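Side-chain contacts in B-agarase (Saccharophagus degradans, PDB 4BQ2), which hydrolyses the beta-1,4 galactosidic linkages of agarose as a family 50 glycoside hydrolase, attacking the polysaccharide in exo fashion: residues P339-A342 against A343-W347; E737-A740 against K741-T744. All blocks are in the same frame, centred on the assembly; numbering follows the deposited sequence.

Contact 1 (P339-A342 against A343-W347)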
# COMPACT_ATOMS: atom_id res chain seq x y z
N PRO A 339 11.86 -25.02 -5.37
CA PRO A 339 12.48 -25.58 -4.17
C PRO A 339 12.65 -24.52 -3.08
O PRO A 339 12.45 -24.81 -1.90
CB PRO A 339 13.85 -26.06 -4.70
CG PRO A 339 13.57 -26.43 -6.12
CD PRO A 339 12.64 -25.33 -6.59
N THR A 340 12.99 -23.28 -3.48
CA THR A 340 13.23 -22.20 -2.55
C THR A 340 11.94 -21.92 -1.74
O THR A 340 11.98 -21.87 -0.51
CB THR A 340 13.76 -20.92 -3.26
OG1 THR A 340 15.01 -21.21 -3.91
CG2 THR A 340 13.99 -19.80 -2.29
N ARG A 341 10.82 -21.78 -2.44
CA ARG A 341 9.52 -21.58 -1.75
C ARG A 341 9.17 -22.76 -0.82
O ARG A 341 8.90 -22.57 0.36
CB ARG A 341 8.41 -21.29 -2.75
CG ARG A 341 8.56 -19.94 -3.46
CD ARG A 341 8.45 -18.75 -2.49
NE ARG A 341 7.19 -18.72 -1.73
CZ ARG A 341 6.81 -17.68 -0.99
NH1 ARG A 341 7.57 -16.58 -0.96
NH2 ARG A 341 5.66 -17.72 -0.32
N ALA A 342 9.25 -23.98 -1.34
CA ALA A 342 8.87 -25.15 -0.53
C ALA A 342 9.67 -25.31 0.76
O ALA A 342 9.10 -25.64 1.80
CB ALA A 342 8.90 -26.43 -1.36
N ALA A 343 10.98 -25.04 0.70
CA ALA A 343 11.82 -25.20 1.89
C ALA A 343 11.55 -24.17 2.99
O ALA A 343 12.04 -24.30 4.11
CB ALA A 343 13.32 -25.22 1.51
N MET A 344 10.77 -23.13 2.69
CA MET A 344 10.45 -22.15 3.72
C MET A 344 9.50 -22.70 4.76
O MET A 344 9.40 -22.13 5.85
CB MET A 344 9.80 -20.89 3.14
CG MET A 344 10.60 -20.24 2.03
SD MET A 344 9.62 -18.92 1.30
CE MET A 344 11.00 -18.06 0.50
N PHE A 345 8.81 -23.79 4.42
CA PHE A 345 7.69 -24.26 5.27
C PHE A 345 8.00 -25.48 6.12
O PHE A 345 8.32 -26.54 5.57
CB PHE A 345 6.42 -24.49 4.44
CG PHE A 345 6.01 -23.27 3.66
CD1 PHE A 345 5.30 -22.23 4.30
CD2 PHE A 345 6.38 -23.12 2.33
CE1 PHE A 345 4.94 -21.08 3.58
CE2 PHE A 345 6.03 -21.97 1.62
CZ PHE A 345 5.31 -20.96 2.25
N ASN A 346 7.88 -25.33 7.45
CA ASN A 346 8.19 -26.45 8.34
C ASN A 346 7.05 -27.47 8.32
O ASN A 346 7.27 -28.65 8.61
CB ASN A 346 8.46 -26.02 9.78
CG ASN A 346 9.87 -25.47 9.99
OD1 ASN A 346 10.74 -25.61 9.16
ND2 ASN A 346 10.07 -24.82 11.11
N TRP A 347 5.84 -27.02 8.01
CA TRP A 347 4.68 -27.92 7.99
C TRP A 347 3.69 -27.50 6.93
O TRP A 347 3.24 -26.35 6.92
CB TRP A 347 3.99 -27.93 9.35
CG TRP A 347 2.72 -28.77 9.42
CD1 TRP A 347 2.65 -30.10 9.71
CD2 TRP A 347 1.35 -28.34 9.20
NE1 TRP A 347 1.33 -30.53 9.70
CE2 TRP A 347 0.52 -29.47 9.39
CE3 TRP A 347 0.76 -27.10 8.88
CZ2 TRP A 347 -0.89 -29.40 9.27
CZ3 TRP A 347 -0.62 -27.03 8.75
CH2 TRP A 347 -1.43 -28.18 8.95
O HOH W 1 7.57 -27.64 2.34
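Met344 lays its sulfur over one face of the Arg341 guanidinium, SD standing 3.6 Å above the plane and displaced toward the rim. Two different chain shapes make this possible. The bends of Arg341 at chi2 and chi3 (-64° and -57°) carry the guanidinium out from the helix and forward to its C-terminal end, beside Met344, whereas Met344 runs straight beyond CG, with its methyl CE reaching Arg341 CD at 4.0 Å. A slim, polarisable thioether suits a flat cation whose N-H groups are engaged at its rim: NH1 gives hydrogen bonds to the carbonyls of Thr707 and Ser136, and NH2 to that of Met297. These bonds fix the rotation of the buried group and meet its polar needs.

Phe345 adds an aromatic neighbour. Its CZ lies 4.2 Å from Arg341 NH2, the two planes inclined by 62°, and one ring face receives Met344 CB. Arg341 O approaches CE2 of Phe345 obliquely at 3.2 Å, while Ala342 O lies at the ring edge, near its plane.

The backbone sets these side chains in place. Ala343 N donates to Pro339 O in a helical bond, and the short CB of Ala343 lies 3.5 Å from that same Pro339 O. After this the span shortens: Met344 N bonds to Arg341 O at 3.0 Å, and Phe345 N to Ala342 O at 3.2 Å. Ala342 O also accepts from a water at 2.6 Å, which makes a weak second bond to Phe345 O. Pro339, lacking an N-H, fits the first turn of a helix. The whole is characteristic of a helix C-terminus that leaves through a type I beta turn, from Ala342 to Phe345.

Contact 2 (E737-A740 against K741-T744); sequences EVNA and KIYT
Val738 and Ile742, four residues apart, set their branched side chains at about a right angle, and CG1 of Val738 meets CG2 of Ile742 at 4.0 Å. CG1 of Ile742 stands between its own backbone N and carbonyl carbon (chi1 51°), which places CG2 back against the preceding helix, also 3.4 Å from Val738 O. CG1 of Ile742 passes 3.6 Å from Asn739 O and also lies over one face of the Tyr743 ring, offset toward its rim.

Lys741 takes a different course. Its chi1 of 82° turns the extended aliphatic chain back along the end of the first helix, with CD 3.6 Å from Glu737 O. The methylenes shield this carbonyl end while the ammonium reaches a weak hydrogen bond with Gln685; the Glu737 carboxylate is too distant for a salt bridge, OE1 and NZ being 6.2 Å apart. Lys741 N donates to Val738 O at 3.0 Å, where the chain passes from one helix to the next. Lys741 is the N-cap of the next helix, and Thr744 OG1 returns a weak bond to its carbonyl. A water bridges the connection and the second helix, donating to Ala740 O and accepting from Thr744 N.

Around this junction, Ile742 rests on Phe282 and Thr284 of strand 280-287. Asn739, suited by its two-sided amide, ties the helix end to the same strand through OD1 and Thr284, and to the end of helix 394-410 through ND2 and Trp410 O, while Val738 faces helix 673-688, packing on Tyr680, Met684 and Ile688.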
# COMPACT_ATOMS: atom_id res chain seq x y z
N GLU A 737 -9.36 4.67 21.37
CA GLU A 737 -9.10 6.05 21.79
C GLU A 737 -9.56 7.05 20.74
O GLU A 737 -10.19 8.08 21.05
CB GLU A 737 -7.60 6.24 22.09
CG GLU A 737 -7.13 5.56 23.40
CD GLU A 737 -7.42 6.39 24.67
OE1 GLU A 737 -7.38 7.64 24.57
OE2 GLU A 737 -7.67 5.81 25.77
N VAL A 738 -9.23 6.75 19.48
CA VAL A 738 -9.62 7.60 18.37
C VAL A 738 -11.13 7.55 18.14
O VAL A 738 -11.79 8.60 17.98
CB VAL A 738 -8.89 7.16 17.07
CG1 VAL A 738 -9.51 7.84 15.83
CG2 VAL A 738 -7.39 7.49 17.16
N ASN A 739 -11.66 6.32 18.12
CA ASN A 739 -13.08 6.14 17.82
C ASN A 739 -14.00 6.72 18.90
O ASN A 739 -15.14 7.12 18.61
CB ASN A 739 -13.38 4.65 17.60
CG ASN A 739 -12.87 4.14 16.26
OD1 ASN A 739 -12.66 4.92 15.32
ND2 ASN A 739 -12.65 2.82 16.16
N ALA A 740 -13.53 6.77 20.14
CA ALA A 740 -14.35 7.35 21.21
C ALA A 740 -14.47 8.87 21.07
O ALA A 740 -15.35 9.48 21.69
CB ALA A 740 -13.86 6.93 22.60
N LYS A 741 -13.63 9.49 20.23
CA LYS A 741 -13.60 10.93 20.09
C LYS A 741 -13.80 11.50 18.68
O LYS A 741 -13.81 12.72 18.51
CB LYS A 741 -12.30 11.47 20.70
CG LYS A 741 -11.08 11.39 19.78
CD LYS A 741 -9.84 11.65 20.63
CE LYS A 741 -8.74 12.29 19.80
NZ LYS A 741 -7.47 12.39 20.58
N ILE A 742 -13.97 10.65 17.66
CA ILE A 742 -14.15 11.15 16.31
C ILE A 742 -15.29 12.19 16.23
O ILE A 742 -15.17 13.17 15.52
CB ILE A 742 -14.38 10.03 15.23
CG1 ILE A 742 -15.50 9.06 15.63
CG2 ILE A 742 -13.07 9.30 14.89
CD1 ILE A 742 -15.78 7.95 14.61
N TYR A 743 -16.38 11.98 16.96
CA TYR A 743 -17.54 12.88 16.77
C TYR A 743 -17.46 14.17 17.59
O TYR A 743 -17.76 15.26 17.07
CB TYR A 743 -18.85 12.13 17.06
CG TYR A 743 -19.20 11.09 15.99
CD1 TYR A 743 -19.48 11.49 14.68
CD2 TYR A 743 -19.28 9.73 16.31
CE1 TYR A 743 -19.83 10.56 13.70
CE2 TYR A 743 -19.62 8.80 15.34
CZ TYR A 743 -19.88 9.21 14.03
OH TYR A 743 -20.22 8.29 13.11
N THR A 744 -17.08 14.03 18.86
CA THR A 744 -16.84 15.19 19.73
C THR A 744 -15.79 16.11 19.13
O THR A 744 -15.99 17.33 19.09
CB THR A 744 -16.48 14.78 21.16
OG1 THR A 744 -15.40 13.84 21.11
CG2 THR A 744 -17.65 14.10 21.82
O HOH W 2 -17.11 11.00 19.62

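Contacts 1 and 2 both lie where a helix ends, but far apart: their centres are 45 Å from each other and their nearest atoms about 32 Å, so neither touches the other. Contact 1 leads into a loop, contact 2 directly into a second helix. Their centres lie about 26 and 25 Å from the centre of the chain. They relate through the strands: residues of strand 280-287 pack on contact 2, whereas Arg341 of contact 1 bonds to Met297, in strand 296-301, and Thr707, in the loop after strand 693-699. In the barrel expected of this family, contact 1 therefore probably lies toward the catalytic side and contact 2 toward the opposite one. Neither includes a ligand of the calcium ion.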